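Local coordinates for protein cadherin-related family member 2 (Homo sapiens, PDB 5CZR) that forms, through its extracellular cadherin repeats, calcium-dependent heterophilic complexes with CDHR5 on adjacent microvilli and so controls how microvilli pack at the apical epithelial surface, at residues A[3-8]-A[31-36]; A[35-40]-A[81-86]; A[103-108]-A[125-130]. All blocks are in the same frame, centred on the assembly; numbering follows the deposited sequence.

Overall arrangement
The chain begins at the calcium-bearing tip of the first cadherin repeat. Contact 1 pairs the N-terminal residues 3-8 with 31-36, at the end of strand 25-32, closing the loop between them. Contact 2 starts where contact 1 stops, sharing D35 and N36; it closes the longer loop to 81-86 by joining the start of strand 40-44 to the end of strand 73-81. Their centres lie about 7 Å apart around one calcium ion, tying together the two sheets of this sandwich. Contact 3 follows in the second repeat, joining strand 104-105 to strand 123-130, its centre about 57 Å from that of contact 1. The three loops run in series: none nests within or crosses another.

Contact 1 (A[3-8]-A[31-36]); sequences VAPKFL and AEDQDN. With CA (calcium ion), chain E.
V3, A31 and E32 give up the most surface as residues 3-8 run antiparallel to 31-36. A31 sits where the backbones come closest, its CA 3.9 Å from the CA of F7; its methyl packs on F7 CA and obliquely beside the ring atom CD1, and a small side chain suits so tight a pass. E32 takes the next pairing. Its amide donates to K6 O at 2.9 Å, while K6 N returns a bond to E32 O almost along the C=O axis. CG of E32 stands in the crowded position between backbone N and carbonyl carbon (chi1 69°), and the extended chain beyond crosses L8 at about a right angle, with OE1 3.3 Å from L8 CD2. The K6 ammonium is not in contact with this carboxylate, though a weak attraction is likely. The ladder forms the edge of one sheet in the Greek-key beta sandwich of the first cadherin repeat, and past it the chains part around a calcium ion at the tip. V3 serves that ion through its backbone: V3 O binds calcium at 2.4 Å, and V3 N gives a hydrogen bond of 2.9 Å to the syn lone pair of D35 OD2, an oxygen that also holds the metal. The valine's CG1, anti to the backbone N, rests 4.0 Å from Q34 CB. Aspartate's short arm brings both D33 oxygens to calcium, OD2 at 2.5 Å, while OD1 still accepts from D35 N in an Asx turn. A water links A4 O to Q34 N, while N2, D37 and D82 complete the coordination.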
loop_
_atom_site.group_PDB
_atom_site.type_symbol
_atom_site.label_atom_id
_atom_site.label_comp_id
_atom_site.label_asym_id
_atom_site.label_seq_id
_atom_site.Cartn_x
_atom_site.Cartn_y
_atom_site.Cartn_z
ATOM N N VAL A 3 3.893 -33.982 33.506
ATOM C CA VAL A 3 3.020 -32.859 33.171
ATOM C C VAL A 3 3.301 -32.346 31.732
ATOM O O VAL A 3 4.464 -32.156 31.333
ATOM C CB VAL A 3 3.194 -31.711 34.191
ATOM C CG1 VAL A 3 2.215 -30.581 33.898
ATOM C CG2 VAL A 3 2.982 -32.250 35.602
ATOM N N ALA A 4 2.231 -32.156 30.969
ATOM C CA ALA A 4 2.342 -31.661 29.607
ATOM C C ALA A 4 2.854 -30.226 29.619
ATOM O O ALA A 4 2.488 -29.450 30.506
ATOM C CB ALA A 4 1.002 -31.724 28.900
ATOM N N PRO A 5 3.718 -29.871 28.655
ATOM C CA PRO A 5 4.085 -28.461 28.503
ATOM C C PRO A 5 2.895 -27.635 28.028
ATOM O O PRO A 5 1.925 -28.179 27.480
ATOM C CB PRO A 5 5.174 -28.492 27.437
ATOM C CG PRO A 5 4.866 -29.728 26.645
ATOM C CD PRO A 5 4.352 -30.718 27.636
ATOM N N LYS A 6 3.009 -26.333 28.218
ATOM C CA LYS A 6 1.923 -25.391 27.992
ATOM C C LYS A 6 2.520 -24.114 27.418
ATOM O O LYS A 6 3.487 -23.575 27.945
ATOM C CB LYS A 6 1.212 -25.098 29.315
ATOM C CG LYS A 6 -0.065 -24.265 29.197
ATOM C CD LYS A 6 -1.182 -24.766 30.136
ATOM C CE LYS A 6 -0.829 -24.667 31.619
ATOM N NZ LYS A 6 -0.995 -23.268 32.133
ATOM N N PHE A 7 2.021 -23.713 26.261
ATOM C CA PHE A 7 2.393 -22.440 25.648
ATOM C C PHE A 7 1.988 -21.289 26.559
ATOM O O PHE A 7 0.940 -21.327 27.207
ATOM C CB PHE A 7 1.674 -22.280 24.302
ATOM C CG PHE A 7 2.343 -23.021 23.157
ATOM C CD1 PHE A 7 3.584 -22.634 22.711
ATOM C CD2 PHE A 7 1.697 -24.046 22.499
ATOM C CE1 PHE A 7 4.182 -23.280 21.645
ATOM C CE2 PHE A 7 2.273 -24.688 21.424
ATOM C CZ PHE A 7 3.510 -24.302 20.986
ATOM N N LEU A 8 2.819 -20.273 26.604
ATOM C CA LEU A 8 2.448 -19.053 27.312
ATOM C C LEU A 8 1.197 -18.450 26.705
ATOM O O LEU A 8 0.920 -18.624 25.528
ATOM C CB LEU A 8 3.603 -18.023 27.292
ATOM C CG LEU A 8 4.946 -18.488 27.913
ATOM C CD1 LEU A 8 5.907 -17.312 28.128
ATOM C CD2 LEU A 8 4.726 -19.256 29.215
ATOM N N ALA A 31 7.030 -21.732 25.639
ATOM C CA ALA A 31 6.181 -22.555 26.463
ATOM C C ALA A 31 6.950 -22.831 27.748
ATOM O O ALA A 31 8.125 -22.508 27.844
ATOM C CB ALA A 31 5.861 -23.851 25.745
ATOM N N GLU A 32 6.270 -23.417 28.728
ATOM C CA GLU A 32 6.868 -23.793 30.011
ATOM C C GLU A 32 6.430 -25.196 30.356
ATOM O O GLU A 32 5.412 -25.715 29.846
ATOM C CB GLU A 32 6.442 -22.834 31.112
ATOM C CG GLU A 32 4.958 -22.934 31.482
ATOM C CD GLU A 32 4.434 -21.745 32.305
ATOM O OE1 GLU A 32 5.006 -20.618 32.215
ATOM O OE2 GLU A 32 3.415 -21.927 33.027
ATOM N N ASP A 33 7.218 -25.827 31.215
ATOM C CA ASP A 33 6.966 -27.216 31.583
ATOM C C ASP A 33 7.252 -27.390 33.060
ATOM O O ASP A 33 8.381 -27.159 33.507
ATOM C CB ASP A 33 7.848 -28.157 30.754
ATOM C CG ASP A 33 7.473 -29.642 30.940
ATOM O OD1 ASP A 33 7.848 -30.240 31.978
ATOM O OD2 ASP A 33 6.852 -30.219 30.024
ATOM N N GLN A 34 6.233 -27.814 33.802
ATOM C CA GLN A 34 6.311 -27.973 35.273
ATOM C C GLN A 34 7.407 -28.966 35.729
ATOM O O GLN A 34 7.891 -28.852 36.836
ATOM C CB GLN A 34 4.954 -28.445 35.834
ATOM C CG GLN A 34 4.574 -27.837 37.215
ATOM C CD GLN A 34 3.947 -26.446 37.120
ATOM O OE1 GLN A 34 3.707 -25.904 36.029
ATOM N NE2 GLN A 34 3.670 -25.864 38.285
ATOM N N ASP A 35 7.779 -29.928 34.885
ATOM C CA ASP A 35 8.867 -30.861 35.210
ATOM C C ASP A 35 10.215 -30.321 34.782
ATOM O O ASP A 35 11.239 -30.946 35.016
ATOM C CB ASP A 35 8.653 -32.200 34.532
ATOM C CG ASP A 35 7.236 -32.711 34.693
ATOM O OD1 ASP A 35 6.805 -33.015 35.839
ATOM O OD2 ASP A 35 6.551 -32.829 33.662
ATOM N N ASN A 36 10.225 -29.157 34.139
ATOM C CA ASN A 36 11.451 -28.588 33.619
ATOM C C ASN A 36 12.107 -29.429 32.511
ATOM O O ASN A 36 13.334 -29.465 32.380
ATOM C CB ASN A 36 12.402 -28.376 34.794
ATOM C CG ASN A 36 13.062 -27.027 34.771
ATOM O OD1 ASN A 36 12.398 -25.965 34.792
ATOM N ND2 ASN A 36 14.378 -27.055 34.744
HETATM CA CA CA E . 6.834 -32.476 31.196
HETATM O O HOH W 1 3.802 -27.818 32.290
#

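Contact 2 (A[35-40]-A[81-86]); sequences DNDPLT and SDPYIQ. With CA (calcium ion), chain E.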
loop_
_atom_site.group_PDB
_atom_site.type_symbol
_atom_site.label_atom_id
_atom_site.label_comp_id
_atom_site.label_asym_id
_atom_site.label_seq_id
_atom_site.Cartn_x
_atom_site.Cartn_y
_atom_site.Cartn_z
ATOM N N ASP A 35 7.779 -29.928 34.885
ATOM C CA ASP A 35 8.867 -30.861 35.210
ATOM C C ASP A 35 10.215 -30.321 34.782
ATOM O O ASP A 35 11.239 -30.946 35.016
ATOM C CB ASP A 35 8.653 -32.200 34.532
ATOM C CG ASP A 35 7.236 -32.711 34.693
ATOM O OD1 ASP A 35 6.805 -33.015 35.839
ATOM O OD2 ASP A 35 6.551 -32.829 33.662
ATOM N N ASN A 36 10.225 -29.157 34.139
ATOM C CA ASN A 36 11.451 -28.588 33.619
ATOM C C ASN A 36 12.107 -29.429 32.511
ATOM O O ASN A 36 13.334 -29.465 32.380
ATOM C CB ASN A 36 12.402 -28.376 34.794
ATOM C CG ASN A 36 13.062 -27.027 34.771
ATOM O OD1 ASN A 36 12.398 -25.965 34.792
ATOM N ND2 ASN A 36 14.378 -27.055 34.744
ATOM N N ASP A 37 11.279 -30.103 31.712
ATOM C CA ASP A 37 11.763 -30.958 30.627
ATOM C C ASP A 37 12.315 -30.083 29.502
ATOM O O ASP A 37 11.833 -28.988 29.296
ATOM C CB ASP A 37 10.627 -31.822 30.047
ATOM C CG ASP A 37 10.190 -32.932 30.984
ATOM O OD1 ASP A 37 11.090 -33.609 31.531
ATOM O OD2 ASP A 37 8.966 -33.154 31.150
ATOM N N PRO A 38 13.317 -30.591 28.764
ATOM C CA PRO A 38 13.697 -29.933 27.530
ATOM C C PRO A 38 12.542 -30.005 26.549
ATOM O O PRO A 38 11.890 -31.044 26.458
ATOM C CB PRO A 38 14.859 -30.773 27.028
ATOM C CG PRO A 38 14.605 -32.120 27.582
ATOM C CD PRO A 38 14.036 -31.860 28.954
ATOM N N LEU A 39 12.294 -28.888 25.851
ATOM C CA LEU A 39 11.112 -28.712 24.984
ATOM C C LEU A 39 11.538 -28.458 23.566
ATOM O O LEU A 39 12.532 -27.752 23.327
ATOM C CB LEU A 39 10.283 -27.517 25.450
ATOM C CG LEU A 39 9.812 -27.585 26.915
ATOM C CD1 LEU A 39 8.924 -26.396 27.247
ATOM C CD2 LEU A 39 9.081 -28.903 27.181
ATOM N N THR A 40 10.817 -29.059 22.615
ATOM C CA THR A 40 11.060 -28.826 21.206
ATOM C C THR A 40 9.833 -28.310 20.498
ATOM O O THR A 40 8.681 -28.603 20.897
ATOM C CB THR A 40 11.614 -30.053 20.501
ATOM O OG1 THR A 40 10.676 -31.146 20.608
ATOM C CG2 THR A 40 12.963 -30.458 21.118
ATOM N N SER A 81 6.721 -29.923 22.388
ATOM C CA SER A 81 6.841 -31.300 22.815
ATOM C C SER A 81 7.844 -31.393 23.948
ATOM O O SER A 81 8.953 -30.850 23.829
ATOM C CB SER A 81 7.311 -32.158 21.663
ATOM O OG SER A 81 6.339 -32.180 20.650
ATOM N N ASP A 82 7.479 -32.036 25.062
ATOM C CA ASP A 82 8.526 -32.497 26.001
ATOM C C ASP A 82 8.966 -33.887 25.475
ATOM O O ASP A 82 8.639 -34.225 24.322
ATOM C CB ASP A 82 8.058 -32.403 27.466
ATOM C CG ASP A 82 6.976 -33.408 27.824
ATOM O OD1 ASP A 82 6.678 -34.349 27.043
ATOM O OD2 ASP A 82 6.411 -33.246 28.907
ATOM N N PRO A 83 9.765 -34.648 26.239
ATOM C CA PRO A 83 10.194 -35.970 25.724
ATOM C C PRO A 83 9.061 -36.989 25.580
ATOM O O PRO A 83 9.200 -37.927 24.798
ATOM C CB PRO A 83 11.193 -36.445 26.771
ATOM C CG PRO A 83 11.695 -35.197 27.423
ATOM C CD PRO A 83 10.514 -34.272 27.447
ATOM N N TYR A 84 7.919 -36.735 26.240
ATOM C CA TYR A 84 6.826 -37.711 26.367
ATOM C C TYR A 84 5.538 -37.393 25.611
ATOM O O TYR A 84 4.817 -38.301 25.225
ATOM C CB TYR A 84 6.489 -37.884 27.849
ATOM C CG TYR A 84 7.718 -37.914 28.712
ATOM C CD1 TYR A 84 8.531 -39.057 28.762
ATOM C CD2 TYR A 84 8.092 -36.801 29.455
ATOM C CE1 TYR A 84 9.677 -39.081 29.540
ATOM C CE2 TYR A 84 9.231 -36.826 30.243
ATOM C CZ TYR A 84 10.020 -37.957 30.258
ATOM O OH TYR A 84 11.147 -37.960 31.022
ATOM N N ILE A 85 5.226 -36.110 25.427
ATOM C CA ILE A 85 3.972 -35.734 24.797
ATOM C C ILE A 85 4.120 -34.524 23.875
ATOM O O ILE A 85 4.868 -33.580 24.183
ATOM C CB ILE A 85 2.871 -35.517 25.870
ATOM C CG1 ILE A 85 1.487 -35.402 25.195
ATOM C CG2 ILE A 85 3.208 -34.331 26.801
ATOM C CD1 ILE A 85 0.299 -35.404 26.168
ATOM N N GLN A 86 3.363 -34.554 22.779
ATOM C CA GLN A 86 3.293 -33.469 21.846
ATOM C C GLN A 86 2.034 -32.648 22.099
ATOM O O GLN A 86 0.976 -33.214 22.240
ATOM C CB GLN A 86 3.249 -34.047 20.431
ATOM C CG GLN A 86 3.172 -32.951 19.382
ATOM C CD GLN A 86 3.262 -33.442 17.964
ATOM O OE1 GLN A 86 3.014 -34.613 17.660
ATOM N NE2 GLN A 86 3.644 -32.514 17.057
HETATM CA CA CA E . 6.834 -32.476 31.196
HETATM O O HOH W 2 10.797 -33.113 22.537
HETATM O O HOH W 3 6.689 -29.975 19.032
#
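The side chains of D37 and D82 lie side by side and point the same way, yet their carboxylate planes stand 88° apart. Each turns OD2 toward the same calcium ion, so these oxygens lie 3.4 Å apart; the metal would largely offset the repulsion between them. D37 binds at the shorter distance, its OD2 2.2 Å from the ion. D82 has its CG in the crowded position between backbone N and carbonyl carbon (chi1 70°), which lets OD2 reach calcium while OD1 accepts from the backbone N of Y84 and I85. The bond from Y84 N makes an Asx turn, that from I85 N an Asx motif; both fix the carboxylate's rotation, a double task that suits aspartate's short arm. The Y84 ring presents its edge to D37, CE2 lying 3.8 Å from OD2, while P83 CB sits over the centre of one ring face. P83 also offers CD to the CB of D37 at 3.6 Å, a rigid ring packed against the ligand. L39 crosses D82 obliquely and sets CD2 3.7 Å from D82 CB. T40 and S81 exchange two backbone bonds as an antiparallel hydrogen-bonded pair, and a water joins T40 OG1 to D82 O. D33-Q34-D35 and D82 match the DXD and XDX motifs of sites between cadherin repeats; here D37 is a further ligand, and N2 and V3 complete this N-terminal tip site.

Contact 3 (A[103-108]-A[125-130]); sequences PVFQNT and FSVLAV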
loop_
_atom_site.group_PDB
_atom_site.type_symbol
_atom_site.label_atom_id
_atom_site.label_comp_id
_atom_site.label_asym_id
_atom_site.label_seq_id
_atom_site.Cartn_x
_atom_site.Cartn_y
_atom_site.Cartn_z
ATOM N N PRO A 103 -0.456 4.916 -5.832
ATOM C CA PRO A 103 -1.661 5.161 -6.599
ATOM C C PRO A 103 -1.519 4.814 -8.099
ATOM O O PRO A 103 -0.479 5.052 -8.698
ATOM C CB PRO A 103 -1.894 6.651 -6.410
ATOM C CG PRO A 103 -1.167 6.991 -5.145
ATOM C CD PRO A 103 0.057 6.131 -5.186
ATOM N N VAL A 104 -2.584 4.247 -8.673
ATOM C CA VAL A 104 -2.626 3.823 -10.072
ATOM C C VAL A 104 -3.835 4.544 -10.727
ATOM O O VAL A 104 -4.965 4.438 -10.270
ATOM C CB VAL A 104 -2.795 2.268 -10.174
ATOM C CG1 VAL A 104 -3.007 1.791 -11.621
ATOM C CG2 VAL A 104 -1.605 1.534 -9.549
ATOM N N PHE A 105 -3.579 5.237 -11.825
ATOM C CA PHE A 105 -4.615 5.896 -12.586
ATOM C C PHE A 105 -5.470 4.880 -13.336
ATOM O O PHE A 105 -4.946 3.943 -13.922
ATOM C CB PHE A 105 -4.015 6.927 -13.553
ATOM C CG PHE A 105 -3.680 8.220 -12.904
ATOM C CD1 PHE A 105 -4.663 9.155 -12.682
ATOM C CD2 PHE A 105 -2.383 8.486 -12.476
ATOM C CE1 PHE A 105 -4.387 10.338 -12.025
ATOM C CE2 PHE A 105 -2.085 9.675 -11.827
ATOM C CZ PHE A 105 -3.097 10.616 -11.609
ATOM N N GLN A 106 -6.797 5.058 -13.249
ATOM C CA GLN A 106 -7.750 4.107 -13.813
ATOM C C GLN A 106 -8.006 4.372 -15.296
ATOM O O GLN A 106 -8.047 3.450 -16.093
ATOM C CB GLN A 106 -9.077 4.139 -13.038
ATOM C CG GLN A 106 -8.954 3.787 -11.561
ATOM C CD GLN A 106 -8.280 2.418 -11.312
ATOM O OE1 GLN A 106 -8.934 1.383 -11.400
ATOM N NE2 GLN A 106 -6.987 2.425 -10.975
ATOM N N ASN A 107 -8.157 5.639 -15.627
ATOM C CA ASN A 107 -8.492 6.136 -16.965
ATOM C C ASN A 107 -7.719 5.491 -18.125
ATOM O O ASN A 107 -6.509 5.295 -18.021
ATOM C CB ASN A 107 -8.207 7.648 -16.985
ATOM C CG ASN A 107 -8.752 8.403 -15.743
ATOM O OD1 ASN A 107 -8.233 8.286 -14.600
ATOM N ND2 ASN A 107 -9.769 9.247 -15.999
ATOM N N THR A 108 -8.403 5.179 -19.229
ATOM C CA THR A 108 -7.710 4.800 -20.478
ATOM C C THR A 108 -7.278 6.090 -21.174
ATOM O O THR A 108 -6.079 6.344 -21.403
ATOM C CB THR A 108 -8.650 3.998 -21.414
ATOM O OG1 THR A 108 -9.189 2.925 -20.665
ATOM C CG2 THR A 108 -7.966 3.398 -22.688
ATOM N N PHE A 125 -12.028 18.126 -17.088
ATOM C CA PHE A 125 -11.690 16.720 -17.164
ATOM C C PHE A 125 -11.743 16.165 -15.763
ATOM O O PHE A 125 -11.631 16.910 -14.790
ATOM C CB PHE A 125 -10.257 16.524 -17.754
ATOM C CG PHE A 125 -10.061 15.208 -18.429
ATOM C CD1 PHE A 125 -10.631 14.964 -19.662
ATOM C CD2 PHE A 125 -9.319 14.192 -17.820
ATOM C CE1 PHE A 125 -10.440 13.747 -20.306
ATOM C CE2 PHE A 125 -9.141 12.975 -18.452
ATOM C CZ PHE A 125 -9.695 12.755 -19.701
ATOM N N SER A 126 -11.784 14.851 -15.679
ATOM C CA SER A 126 -11.783 14.169 -14.428
ATOM C C SER A 126 -10.835 12.952 -14.463
ATOM O O SER A 126 -10.885 12.165 -15.383
ATOM C CB SER A 126 -13.220 13.719 -14.162
ATOM O OG SER A 126 -13.186 12.812 -13.107
ATOM N N VAL A 127 -9.971 12.833 -13.461
ATOM C CA VAL A 127 -9.105 11.687 -13.325
ATOM C C VAL A 127 -9.369 10.976 -12.015
ATOM O O VAL A 127 -9.928 11.550 -11.090
ATOM C CB VAL A 127 -7.598 12.047 -13.419
ATOM C CG1 VAL A 127 -7.278 12.582 -14.799
ATOM C CG2 VAL A 127 -7.182 13.002 -12.313
ATOM N N LEU A 128 -8.971 9.715 -11.969
ATOM C CA LEU A 128 -9.100 8.901 -10.783
ATOM C C LEU A 128 -7.879 8.024 -10.629
ATOM O O LEU A 128 -7.530 7.248 -11.526
ATOM C CB LEU A 128 -10.330 8.028 -10.908
ATOM C CG LEU A 128 -10.445 6.984 -9.778
ATOM C CD1 LEU A 128 -10.714 7.668 -8.438
ATOM C CD2 LEU A 128 -11.525 5.973 -10.107
ATOM N N ALA A 129 -7.275 8.076 -9.447
ATOM C CA ALA A 129 -6.230 7.116 -9.089
ATOM C C ALA A 129 -6.592 6.392 -7.811
ATOM O O ALA A 129 -7.100 6.981 -6.891
ATOM C CB ALA A 129 -4.914 7.832 -8.924
ATOM N N VAL A 130 -6.309 5.103 -7.765
ATOM C CA VAL A 130 -6.606 4.271 -6.612
ATOM C C VAL A 130 -5.342 3.620 -6.023
ATOM O O VAL A 130 -4.448 3.184 -6.750
ATOM C CB VAL A 130 -7.642 3.197 -6.990
ATOM C CG1 VAL A 130 -7.967 2.319 -5.784
ATOM C CG2 VAL A 130 -8.905 3.898 -7.454
#
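The methyl of A129 lies squarely over the face of the F105 ring, its CB 4.0 Å from the ring centroid and only 11° off the normal, a CH-pi contact. V127 meets the same ring at its edge, with CG2 3.9 Å from F105 CE1, and P103 CB also touches A129 CB. Alanine's single methyl can lie close over the ring face, while a branched valine lies along the ring's edge. A187 of strand 180-189 and Y142 of strand 140-148 also touch F105, so this face of the sheet looks into the core of the second cadherin repeat's beta sandwich. Around it runs the antiparallel ladder: V104 and V130 exchange two backbone bonds, their side chains on the face turned from the ring, and Q106 N gives a nearly axial bond to L128 O. Q106 CG, anti to the carbonyl carbon (chi1 -60°), lies 3.7 Å from L128 CD2, and the bend at chi2 brings NE2 back to V104 O at 2.9 Å. That carbonyl thus accepts twice, from Q106 NE2 and V130 N, each donor standing above its plane. At the polar end the strands diverge, and the side chain of N107 bridges the gap. Its OD1 accepts a hydrogen bond from L128 N on a lone pair, 3.1 Å long and 165° at the hydrogen; its ND2 gives a weak bond to S126 O at 3.2 Å. An alanine here would remove both bonds and would probably loosen the chain around position 107 from strand 123-130. Asparagine suits the place because its amide carries an acceptor and a donor as a peptide group does, so that side-chain chemistry prolongs the ladder beyond the point where the backbones can pair.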